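Local coordinates for protein probable glutathione S-transferase (Pseudomonas aeruginosa, PDB 6JWK) that probably catalyses the glutathione-dependent isomerisation of maleylpyruvate, as a zeta-class member of the glutathione transferase superfamily, at residues Ala91-Leu96 with Gly161-Cys166; Arg111-Leu116 with Gln128-His133; Leu145-Arg150 with Tyr184-Glu189. All coordinates share one frame; numbering follows the deposited sequence.

Interaction 1 (Ala91-Leu96 with Gly161-Cys166); sequences AQALEL and GIVECC
V163 and A93 set the spacing between helices 87-103 and 162-176, whose local segments run almost parallel, 7° apart in direction. The CA atoms of A93 and V163 lie 6.0 Å apart, a closeness that the single methyl of A93 permits. The CB of V163 points toward the partner helix, and the two branches do different work. With CG1 anti to the backbone N (chi1 164°), CG2 points at the backbone of A93 and lies 3.4 Å from A93 O, while A93 CB flanks it at 4.0 Å. The CG1 methyl is offered instead to L96, which crosses the valine at about a right angle. L96 has its CG anti to its own backbone N (chi1 -177°), and this carries the isobutyl group across the valine, so that L96 CD2 meets V163 CG1 at 3.5 Å. At the neighbouring positions, I162 and L94 cross obliquely and meet tip to tip. I162 is fully extended and reaches with CD1 to L94 CD2, 4.1 Å away, although L94 leaves its helix in the other direction and only its end turns back. F155 packs on A93, L96 and V163, and I70 on I162. On the far side of helix 87-103, E95 OE2 accepts a hydrogen bond from S64 N of the second subunit. The start of helix 162-176 is fixed by E164, whose OE1 takes the N-H of G161 through its anti lone pair at 2.8 Å. This is the N3-to-N-cap half of a capping box, at the buried helix start in the C-terminal helical domain of the glutathione transferase fold.

Interaction 2 (Arg111-Leu116 with Gln128-His133); sequences RVLKYL and QRWYAH
The indole of W130 reaches across from helix 124-149 to helix 110-120, and its path can be traced atom by atom. CB points at the partner helix, and CG stands anti to the backbone N (chi1 158°), so the ring is carried across toward V112, L113 and L116. From CG onward the five-membered ring lies beneath one methyl: L116 CD1 sits 3.7 Å from that ring's centroid, only 8° off its normal, a well-centred CH-pi contact over one face. The same methyl is almost equally far from every atom of the ring, with W130 CE2 nearest at 3.7 Å. At CD1 of the indole, L113 CD2 approaches obliquely, 4.3 Å away. NE1 turns its N-H outside the pair of segments and is satisfied by the carbonyl of L107. Farther out on the six-membered ring, CZ2 meets V112 CG1 at 4.1 Å, the two side chains crossing at about a right angle. L113 divides its methyls: while CD2 faces the indole, CD1 comes to the edge of the Y131 ring, 4.2 Å from CD2 of that tyrosine. With such bulk in between, the axes stay 11.8 Å apart and their directions differ by 143°. W134 meets the indole edge-to-face, and Y115 of the second subunit brings its ring against W130 as well. V112, L113 and L116, on one side of helix 110-120, thus pack round a tryptophan of the next helix, closing a splayed helical hairpin that contributes to the dimer interface in the C-terminal domain of the glutathione transferase fold.

Interaction 3 (Leu145-Arg150 with Tyr184-Glu189); sequences LLNRHR and YPALLE
Apolar contact centres on L146, whose CG is anti to the backbone N (chi1 177°) so that CD2 is thrust at the opposite helix. L146 CD2 lies 3.5 Å from A186 O and touches A186 CB and L187 CD2, each at 3.8 Å. L187 starts off pointing the other way, and only its end comes back to the leucine. N147 adds a polar tip to this patch, its OD1 lying against A186 CB. The two helices cross nearly perpendicularly, 82° between their directions, where the long helix 124-149 ends and helix 185-195 begins, within the all-helical C-terminal domain of the glutathione transferase fold. E143, one turn earlier on the long helix, accepts the backbone N-H groups of A186 and L187 and so ties down the second helix's first turn. Hydrogen bonding between the segments themselves passes through one water. R150 NH1 donates to it at 2.8 Å, and it donates in turn to A186 O and to E189 OE1, each 2.7 Å away. The guanidinium is fixed in place and rotation: L146 CD1 lies 3.8 Å above its centre, the water sits in plane at its edge, NE donates to G152 O and NH2 to A153 O. As for charge, R150 NH1 and E189 OE1 stay 4.3 Å apart, beyond a salt bridge; E189 also makes a long, weak ion pair with R193 and may offset part of the repulsion between R193 and R150.

All three contacts belong to the helical C-terminal domain and are made by five of its helices. Interactions 1 and 3 are close, their centres about 12 Å apart, and touch directly: L145 packs on E95 and L96, and H149 lies against Q92. Their segments alternate along the chain, so together they join helices 87-103, 124-149, 162-176 and 185-195. Interaction 2 closes between the two halves of interaction 1 and ahead of interaction 3, its centre about 25 Å from the latter's, at the other end of helix 124-149, which interactions 2 and 3 share. Interactions 1 and 2 reach the second subunit and join the domain's internal packing to the dimer interface, whereas interaction 3 is packing within the subunit.

Interaction 1 (Ala91-Leu96 with Gly161-Cys166)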
loop_
_atom_site.group_PDB
_atom_site.type_symbol
_atom_site.label_atom_id
_atom_site.label_comp_id
_atom_site.label_asym_id
_atom_site.label_seq_id
_atom_site.Cartn_x
_atom_site.Cartn_y
_atom_site.Cartn_z
ATOM N N ALA B 91 -11.110 -7.231 5.162
ATOM C CA ALA B 91 -11.022 -5.754 5.243
ATOM C C ALA B 91 -10.170 -5.370 6.449
ATOM O O ALA B 91 -9.324 -4.496 6.329
ATOM C CB ALA B 91 -12.387 -5.107 5.299
ATOM N N GLN B 92 -10.351 -6.070 7.579
ATOM C CA GLN B 92 -9.594 -5.797 8.823
ATOM C C GLN B 92 -8.117 -6.174 8.652
ATOM O O GLN B 92 -7.268 -5.425 9.099
ATOM C CB GLN B 92 -10.299 -6.549 9.957
ATOM C CG GLN B 92 -11.590 -5.847 10.354
ATOM C CD GLN B 92 -12.349 -6.572 11.444
ATOM O OE1 GLN B 92 -12.251 -7.790 11.597
ATOM N NE2 GLN B 92 -13.199 -5.822 12.132
ATOM N N ALA B 93 -7.821 -7.321 8.060
ATOM C CA ALA B 93 -6.418 -7.761 7.839
ATOM C C ALA B 93 -5.751 -6.788 6.848
ATOM O O ALA B 93 -4.637 -6.311 7.126
ATOM C CB ALA B 93 -6.454 -9.190 7.369
ATOM N N LEU B 94 -6.436 -6.424 5.755
ATOM C CA LEU B 94 -5.851 -5.470 4.765
ATOM C C LEU B 94 -5.683 -4.089 5.379
ATOM O O LEU B 94 -4.681 -3.443 5.062
ATOM C CB LEU B 94 -6.690 -5.414 3.485
ATOM C CG LEU B 94 -6.760 -6.728 2.716
ATOM C CD1 LEU B 94 -7.766 -6.630 1.545
ATOM C CD2 LEU B 94 -5.381 -7.109 2.229
ATOM N N GLU B 95 -6.529 -3.702 6.320
ATOM C CA GLU B 95 -6.414 -2.365 6.970
ATOM C C GLU B 95 -5.074 -2.323 7.706
ATOM O O GLU B 95 -4.359 -1.275 7.618
ATOM C CB GLU B 95 -7.608 -2.003 7.859
ATOM C CG GLU B 95 -7.346 -0.723 8.684
ATOM C CD GLU B 95 -8.408 0.359 8.891
ATOM O OE1 GLU B 95 -9.416 0.003 9.479
ATOM O OE2 GLU B 95 -8.153 1.621 8.600
ATOM N N LEU B 96 -4.764 -3.367 8.487
ATOM C CA LEU B 96 -3.508 -3.386 9.272
ATOM C C LEU B 96 -2.311 -3.553 8.336
ATOM O O LEU B 96 -1.314 -2.875 8.537
ATOM C CB LEU B 96 -3.601 -4.491 10.324
ATOM C CG LEU B 96 -2.411 -4.598 11.264
ATOM C CD1 LEU B 96 -2.009 -3.268 11.840
ATOM C CD2 LEU B 96 -2.763 -5.572 12.371
ATOM N N GLY B 161 -0.422 -14.754 8.558
ATOM C CA GLY B 161 -0.871 -14.369 7.208
ATOM C C GLY B 161 -0.309 -13.020 6.820
ATOM O O GLY B 161 0.767 -12.640 7.350
ATOM N N ILE B 162 -1.001 -12.340 5.920
ATOM C CA ILE B 162 -0.497 -11.084 5.323
ATOM C C ILE B 162 -0.130 -10.077 6.420
ATOM O O ILE B 162 0.851 -9.339 6.262
ATOM C CB ILE B 162 -1.497 -10.525 4.299
ATOM C CG1 ILE B 162 -0.841 -9.367 3.551
ATOM C CG2 ILE B 162 -2.806 -10.141 4.933
ATOM C CD1 ILE B 162 -1.677 -8.835 2.394
ATOM N N VAL B 163 -0.844 -10.037 7.553
ATOM C CA VAL B 163 -0.552 -9.026 8.592
ATOM C C VAL B 163 0.860 -9.271 9.152
ATOM O O VAL B 163 1.683 -8.280 9.268
ATOM C CB VAL B 163 -1.651 -9.052 9.662
ATOM C CG1 VAL B 163 -1.203 -8.342 10.902
ATOM C CG2 VAL B 163 -2.944 -8.461 9.130
ATOM N N GLU B 164 1.194 -10.542 9.462
ATOM C CA GLU B 164 2.488 -10.896 10.090
ATOM C C GLU B 164 3.566 -10.765 9.013
ATOM O O GLU B 164 4.709 -10.415 9.345
ATOM C CB GLU B 164 2.433 -12.278 10.748
ATOM C CG GLU B 164 1.508 -12.316 11.984
ATOM C CD GLU B 164 0.005 -12.352 11.715
ATOM O OE1 GLU B 164 -0.431 -12.782 10.575
ATOM O OE2 GLU B 164 -0.751 -11.956 12.656
ATOM N N CYS B 165 3.238 -11.030 7.753
ATOM C CA CYS B 165 4.227 -10.840 6.662
ATOM C C CYS B 165 4.672 -9.356 6.650
ATOM O O CYS B 165 5.858 -9.084 6.353
ATOM C CB CYS B 165 3.660 -11.208 5.309
ATOM S SG CYS B 165 3.326 -12.965 5.099
ATOM N N CYS B 166 3.782 -8.410 6.976
ATOM C CA CYS B 166 4.115 -6.965 6.963
ATOM C C CYS B 166 4.695 -6.531 8.321
ATOM O O CYS B 166 5.640 -5.710 8.342
ATOM C CB CYS B 166 2.897 -6.130 6.619
ATOM S SG CYS B 166 2.338 -6.434 4.924
#

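Interaction 2 (Arg111-Leu116 with Gln128-His133)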
loop_
_atom_site.group_PDB
_atom_site.type_symbol
_atom_site.label_atom_id
_atom_site.label_comp_id
_atom_site.label_asym_id
_atom_site.label_seq_id
_atom_site.Cartn_x
_atom_site.Cartn_y
_atom_site.Cartn_z
ATOM N N ARG B 111 15.683 3.846 0.010
ATOM C CA ARG B 111 15.591 4.808 -1.053
ATOM C C ARG B 111 15.296 6.218 -0.500
ATOM O O ARG B 111 15.952 7.154 -0.849
ATOM C CB ARG B 111 14.658 4.275 -2.167
ATOM C CG ARG B 111 13.469 5.107 -2.565
ATOM C CD ARG B 111 12.515 4.433 -3.554
ATOM N NE ARG B 111 11.139 4.620 -3.137
ATOM C CZ ARG B 111 10.151 5.056 -3.893
ATOM N NH1 ARG B 111 8.969 5.179 -3.371
ATOM N NH2 ARG B 111 10.329 5.351 -5.166
ATOM N N VAL B 112 14.379 6.350 0.437
ATOM C CA VAL B 112 14.061 7.652 0.988
ATOM C C VAL B 112 15.168 8.255 1.856
ATOM O O VAL B 112 15.408 9.433 1.833
ATOM C CB VAL B 112 12.752 7.611 1.790
ATOM C CG1 VAL B 112 12.472 8.936 2.445
ATOM C CG2 VAL B 112 11.610 7.216 0.894
ATOM N N LEU B 113 15.806 7.407 2.634
ATOM C CA LEU B 113 16.888 7.810 3.562
ATOM C C LEU B 113 18.104 8.229 2.726
ATOM O O LEU B 113 18.736 9.181 3.132
ATOM C CB LEU B 113 17.240 6.664 4.512
ATOM C CG LEU B 113 16.121 6.199 5.439
ATOM C CD1 LEU B 113 16.565 4.946 6.172
ATOM C CD2 LEU B 113 15.687 7.294 6.403
ATOM N N LYS B 114 18.359 7.591 1.583
ATOM C CA LYS B 114 19.421 8.036 0.633
ATOM C C LYS B 114 19.066 9.435 0.139
ATOM O O LYS B 114 19.941 10.328 0.228
ATOM C CB LYS B 114 19.554 7.138 -0.598
ATOM C CG LYS B 114 20.280 5.816 -0.396
ATOM C CD LYS B 114 20.309 4.981 -1.675
ATOM C CE LYS B 114 20.718 3.535 -1.477
ATOM N NZ LYS B 114 22.063 3.425 -0.861
ATOM N N TYR B 115 17.838 9.648 -0.353
ATOM C CA TYR B 115 17.418 11.007 -0.799
ATOM C C TYR B 115 17.645 12.009 0.333
ATOM O O TYR B 115 18.199 13.098 0.044
ATOM C CB TYR B 115 15.971 11.079 -1.292
ATOM C CG TYR B 115 15.612 12.356 -2.023
ATOM C CD1 TYR B 115 15.284 13.509 -1.325
ATOM C CD2 TYR B 115 15.547 12.408 -3.414
ATOM C CE1 TYR B 115 14.958 14.683 -1.979
ATOM C CE2 TYR B 115 15.189 13.572 -4.084
ATOM C CZ TYR B 115 14.896 14.718 -3.366
ATOM O OH TYR B 115 14.543 15.892 -3.985
ATOM N N LEU B 116 17.205 11.720 1.564
ATOM C CA LEU B 116 17.336 12.699 2.685
ATOM C C LEU B 116 18.832 13.039 2.876
ATOM O O LEU B 116 19.139 14.225 3.086
ATOM C CB LEU B 116 16.707 12.154 3.977
ATOM C CG LEU B 116 15.178 12.147 4.050
ATOM C CD1 LEU B 116 14.697 11.515 5.360
ATOM C CD2 LEU B 116 14.577 13.543 3.883
ATOM N N GLN B 128 17.430 9.349 11.896
ATOM C CA GLN B 128 16.963 8.691 13.147
ATOM C C GLN B 128 15.596 9.239 13.574
ATOM O O GLN B 128 14.660 8.414 13.777
ATOM C CB GLN B 128 17.988 8.928 14.267
ATOM C CG GLN B 128 17.380 8.956 15.679
ATOM C CD GLN B 128 16.923 7.555 15.910
ATOM O OE1 GLN B 128 17.403 6.676 15.209
ATOM N NE2 GLN B 128 15.960 7.352 16.781
ATOM N N ARG B 129 15.475 10.549 13.817
ATOM C CA ARG B 129 14.238 11.174 14.388
ATOM C C ARG B 129 13.074 11.122 13.373
ATOM O O ARG B 129 11.876 10.984 13.758
ATOM C CB ARG B 129 14.493 12.636 14.787
ATOM C CG ARG B 129 15.378 12.811 16.028
ATOM C CD ARG B 129 15.732 14.243 16.464
ATOM N NE ARG B 129 15.833 15.073 15.274
ATOM C CZ ARG B 129 14.880 15.895 14.804
ATOM N NH1 ARG B 129 13.747 16.082 15.468
ATOM N NH2 ARG B 129 15.082 16.536 13.662
ATOM N N TRP B 130 13.373 11.277 12.091
ATOM C CA TRP B 130 12.335 11.084 11.040
ATOM C C TRP B 130 11.796 9.652 11.163
ATOM O O TRP B 130 10.583 9.503 11.219
ATOM C CB TRP B 130 12.955 11.374 9.666
ATOM C CG TRP B 130 12.298 10.788 8.458
ATOM C CD1 TRP B 130 12.411 9.508 7.981
ATOM C CD2 TRP B 130 11.574 11.526 7.466
ATOM N NE1 TRP B 130 11.752 9.389 6.788
ATOM C CE2 TRP B 130 11.234 10.613 6.444
ATOM C CE3 TRP B 130 11.152 12.862 7.356
ATOM C CZ2 TRP B 130 10.492 11.005 5.327
ATOM C CZ3 TRP B 130 10.421 13.245 6.244
ATOM C CH2 TRP B 130 10.074 12.316 5.261
ATOM N N TYR B 131 12.692 8.667 11.152
ATOM C CA TYR B 131 12.375 7.215 11.156
ATOM C C TYR B 131 11.429 6.943 12.333
ATOM O O TYR B 131 10.327 6.325 12.162
ATOM C CB TYR B 131 13.665 6.397 11.165
ATOM C CG TYR B 131 13.503 4.981 10.685
ATOM C CD1 TYR B 131 12.839 4.015 11.435
ATOM C CD2 TYR B 131 14.043 4.604 9.476
ATOM C CE1 TYR B 131 12.713 2.713 10.977
ATOM C CE2 TYR B 131 13.925 3.307 9.007
ATOM C CZ TYR B 131 13.271 2.354 9.765
ATOM O OH TYR B 131 13.187 1.089 9.233
ATOM N N ALA B 132 11.800 7.491 13.492
ATOM C CA ALA B 132 11.173 7.188 14.791
ATOM C C ALA B 132 9.819 7.880 14.849
ATOM O O ALA B 132 8.885 7.320 15.451
ATOM C CB ALA B 132 12.096 7.603 15.932
ATOM N N HIS B 133 9.655 9.023 14.171
ATOM C CA HIS B 133 8.345 9.729 14.140
ATOM C C HIS B 133 7.303 8.875 13.362
ATOM O O HIS B 133 6.190 8.703 13.845
ATOM C CB HIS B 133 8.489 11.173 13.596
ATOM C CG HIS B 133 7.178 11.851 13.350
ATOM N ND1 HIS B 133 6.351 12.291 14.377
ATOM C CD2 HIS B 133 6.524 12.137 12.199
ATOM C CE1 HIS B 133 5.270 12.844 13.870
ATOM N NE2 HIS B 133 5.339 12.736 12.536
#

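Interaction 3 (Leu145-Arg150 with Tyr184-Glu189)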
loop_
_atom_site.group_PDB
_atom_site.type_symbol
_atom_site.label_atom_id
_atom_site.label_comp_id
_atom_site.label_asym_id
_atom_site.label_seq_id
_atom_site.Cartn_x
_atom_site.Cartn_y
_atom_site.Cartn_z
ATOM N N LEU B 145 -5.216 -1.570 16.268
ATOM C CA LEU B 145 -5.972 -2.440 15.327
ATOM C C LEU B 145 -5.801 -3.901 15.761
ATOM O O LEU B 145 -6.725 -4.666 15.596
ATOM C CB LEU B 145 -5.492 -2.230 13.876
ATOM C CG LEU B 145 -5.783 -0.845 13.301
ATOM C CD1 LEU B 145 -5.214 -0.777 11.903
ATOM C CD2 LEU B 145 -7.265 -0.466 13.285
ATOM N N LEU B 146 -4.593 -4.297 16.151
ATOM C CA LEU B 146 -4.323 -5.694 16.579
ATOM C C LEU B 146 -5.212 -6.003 17.786
ATOM O O LEU B 146 -5.920 -7.010 17.733
ATOM C CB LEU B 146 -2.837 -5.884 16.902
ATOM C CG LEU B 146 -2.449 -7.261 17.422
ATOM C CD1 LEU B 146 -2.779 -8.340 16.406
ATOM C CD2 LEU B 146 -0.976 -7.288 17.800
ATOM N N ASN B 147 -5.195 -5.144 18.792
ATOM C CA ASN B 147 -6.005 -5.325 20.031
ATOM C C ASN B 147 -7.498 -5.372 19.740
ATOM O O ASN B 147 -8.158 -6.186 20.362
ATOM C CB ASN B 147 -5.787 -4.216 21.040
ATOM C CG ASN B 147 -4.457 -4.362 21.726
ATOM O OD1 ASN B 147 -3.992 -5.481 21.923
ATOM N ND2 ASN B 147 -3.854 -3.238 22.082
ATOM N N ARG B 148 -8.011 -4.599 18.780
ATOM C CA ARG B 148 -9.471 -4.491 18.518
ATOM C C ARG B 148 -9.961 -5.490 17.494
ATOM O O ARG B 148 -11.126 -5.851 17.578
ATOM C CB ARG B 148 -9.846 -3.075 18.065
ATOM C CG ARG B 148 -9.478 -2.091 19.157
ATOM C CD ARG B 148 -10.323 -0.873 19.226
ATOM N NE ARG B 148 -9.985 -0.148 20.432
ATOM C CZ ARG B 148 -10.516 1.009 20.757
ATOM N NH1 ARG B 148 -11.458 1.524 19.990
ATOM N NH2 ARG B 148 -10.163 1.606 21.880
ATOM N N HIS B 149 -9.147 -5.960 16.554
ATOM C CA HIS B 149 -9.720 -6.711 15.412
ATOM C C HIS B 149 -9.144 -8.116 15.247
ATOM O O HIS B 149 -9.628 -8.817 14.352
ATOM C CB HIS B 149 -9.572 -5.893 14.118
ATOM C CG HIS B 149 -10.299 -4.588 14.164
ATOM N ND1 HIS B 149 -9.829 -3.448 13.515
ATOM C CD2 HIS B 149 -11.465 -4.233 14.759
ATOM C CE1 HIS B 149 -10.668 -2.443 13.758
ATOM N NE2 HIS B 149 -11.660 -2.888 14.546
ATOM N N ARG B 150 -8.082 -8.472 15.953
ATOM C CA ARG B 150 -7.463 -9.803 15.770
ATOM C C ARG B 150 -8.507 -10.910 15.950
ATOM O O ARG B 150 -9.466 -10.739 16.735
ATOM C CB ARG B 150 -6.302 -10.046 16.721
ATOM C CG ARG B 150 -6.724 -10.326 18.163
ATOM C CD ARG B 150 -5.549 -10.158 19.085
ATOM N NE ARG B 150 -4.439 -11.031 18.731
ATOM C CZ ARG B 150 -3.204 -10.895 19.201
ATOM N NH1 ARG B 150 -2.875 -9.917 20.014
ATOM N NH2 ARG B 150 -2.279 -11.737 18.833
ATOM N N TYR B 184 4.349 -0.886 22.442
ATOM C CA TYR B 184 3.571 -1.836 21.590
ATOM C C TYR B 184 3.699 -3.272 22.123
ATOM O O TYR B 184 4.153 -4.196 21.403
ATOM C CB TYR B 184 4.002 -1.655 20.128
ATOM C CG TYR B 184 4.370 -0.232 19.779
ATOM C CD1 TYR B 184 3.416 0.782 19.752
ATOM C CD2 TYR B 184 5.705 0.132 19.611
ATOM C CE1 TYR B 184 3.770 2.112 19.534
ATOM C CE2 TYR B 184 6.069 1.446 19.357
ATOM C CZ TYR B 184 5.098 2.432 19.301
ATOM O OH TYR B 184 5.515 3.724 19.131
ATOM N N PRO B 185 3.218 -3.573 23.361
ATOM C CA PRO B 185 3.385 -4.929 23.902
ATOM C C PRO B 185 2.650 -6.003 23.085
ATOM O O PRO B 185 3.193 -7.091 22.886
ATOM C CB PRO B 185 2.902 -4.817 25.372
ATOM C CG PRO B 185 1.911 -3.645 25.321
ATOM C CD PRO B 185 2.519 -2.672 24.307
ATOM N N ALA B 186 1.464 -5.713 22.550
ATOM C CA ALA B 186 0.745 -6.725 21.751
ATOM C C ALA B 186 1.559 -6.953 20.454
ATOM O O ALA B 186 1.660 -8.128 20.007
ATOM C CB ALA B 186 -0.720 -6.352 21.500
ATOM N N LEU B 187 2.124 -5.908 19.844
ATOM C CA LEU B 187 2.917 -6.115 18.592
ATOM C C LEU B 187 4.146 -6.983 18.917
ATOM O O LEU B 187 4.413 -7.964 18.167
ATOM C CB LEU B 187 3.349 -4.782 17.962
ATOM C CG LEU B 187 2.263 -3.833 17.435
ATOM C CD1 LEU B 187 2.918 -2.654 16.717
ATOM C CD2 LEU B 187 1.256 -4.528 16.515
ATOM N N LEU B 188 4.835 -6.692 20.026
ATOM C CA LEU B 188 6.014 -7.477 20.454
ATOM C C LEU B 188 5.604 -8.942 20.703
ATOM O O LEU B 188 6.297 -9.852 20.229
ATOM C CB LEU B 188 6.712 -6.849 21.672
ATOM C CG LEU B 188 7.315 -5.485 21.403
ATOM C CD1 LEU B 188 7.856 -4.859 22.685
ATOM C CD2 LEU B 188 8.399 -5.577 20.338
ATOM N N GLU B 189 4.480 -9.175 21.321
ATOM C CA GLU B 189 4.056 -10.549 21.623
ATOM C C GLU B 189 3.764 -11.274 20.297
ATOM O O GLU B 189 4.148 -12.463 20.146
ATOM C CB GLU B 189 2.854 -10.504 22.565
ATOM C CG GLU B 189 2.219 -11.855 22.788
ATOM C CD GLU B 189 0.933 -11.751 23.577
ATOM O OE1 GLU B 189 -0.068 -11.167 23.048
ATOM O OE2 GLU B 189 0.954 -12.194 24.726
HETATM O O HOH W 1 -0.151 -10.073 20.633
#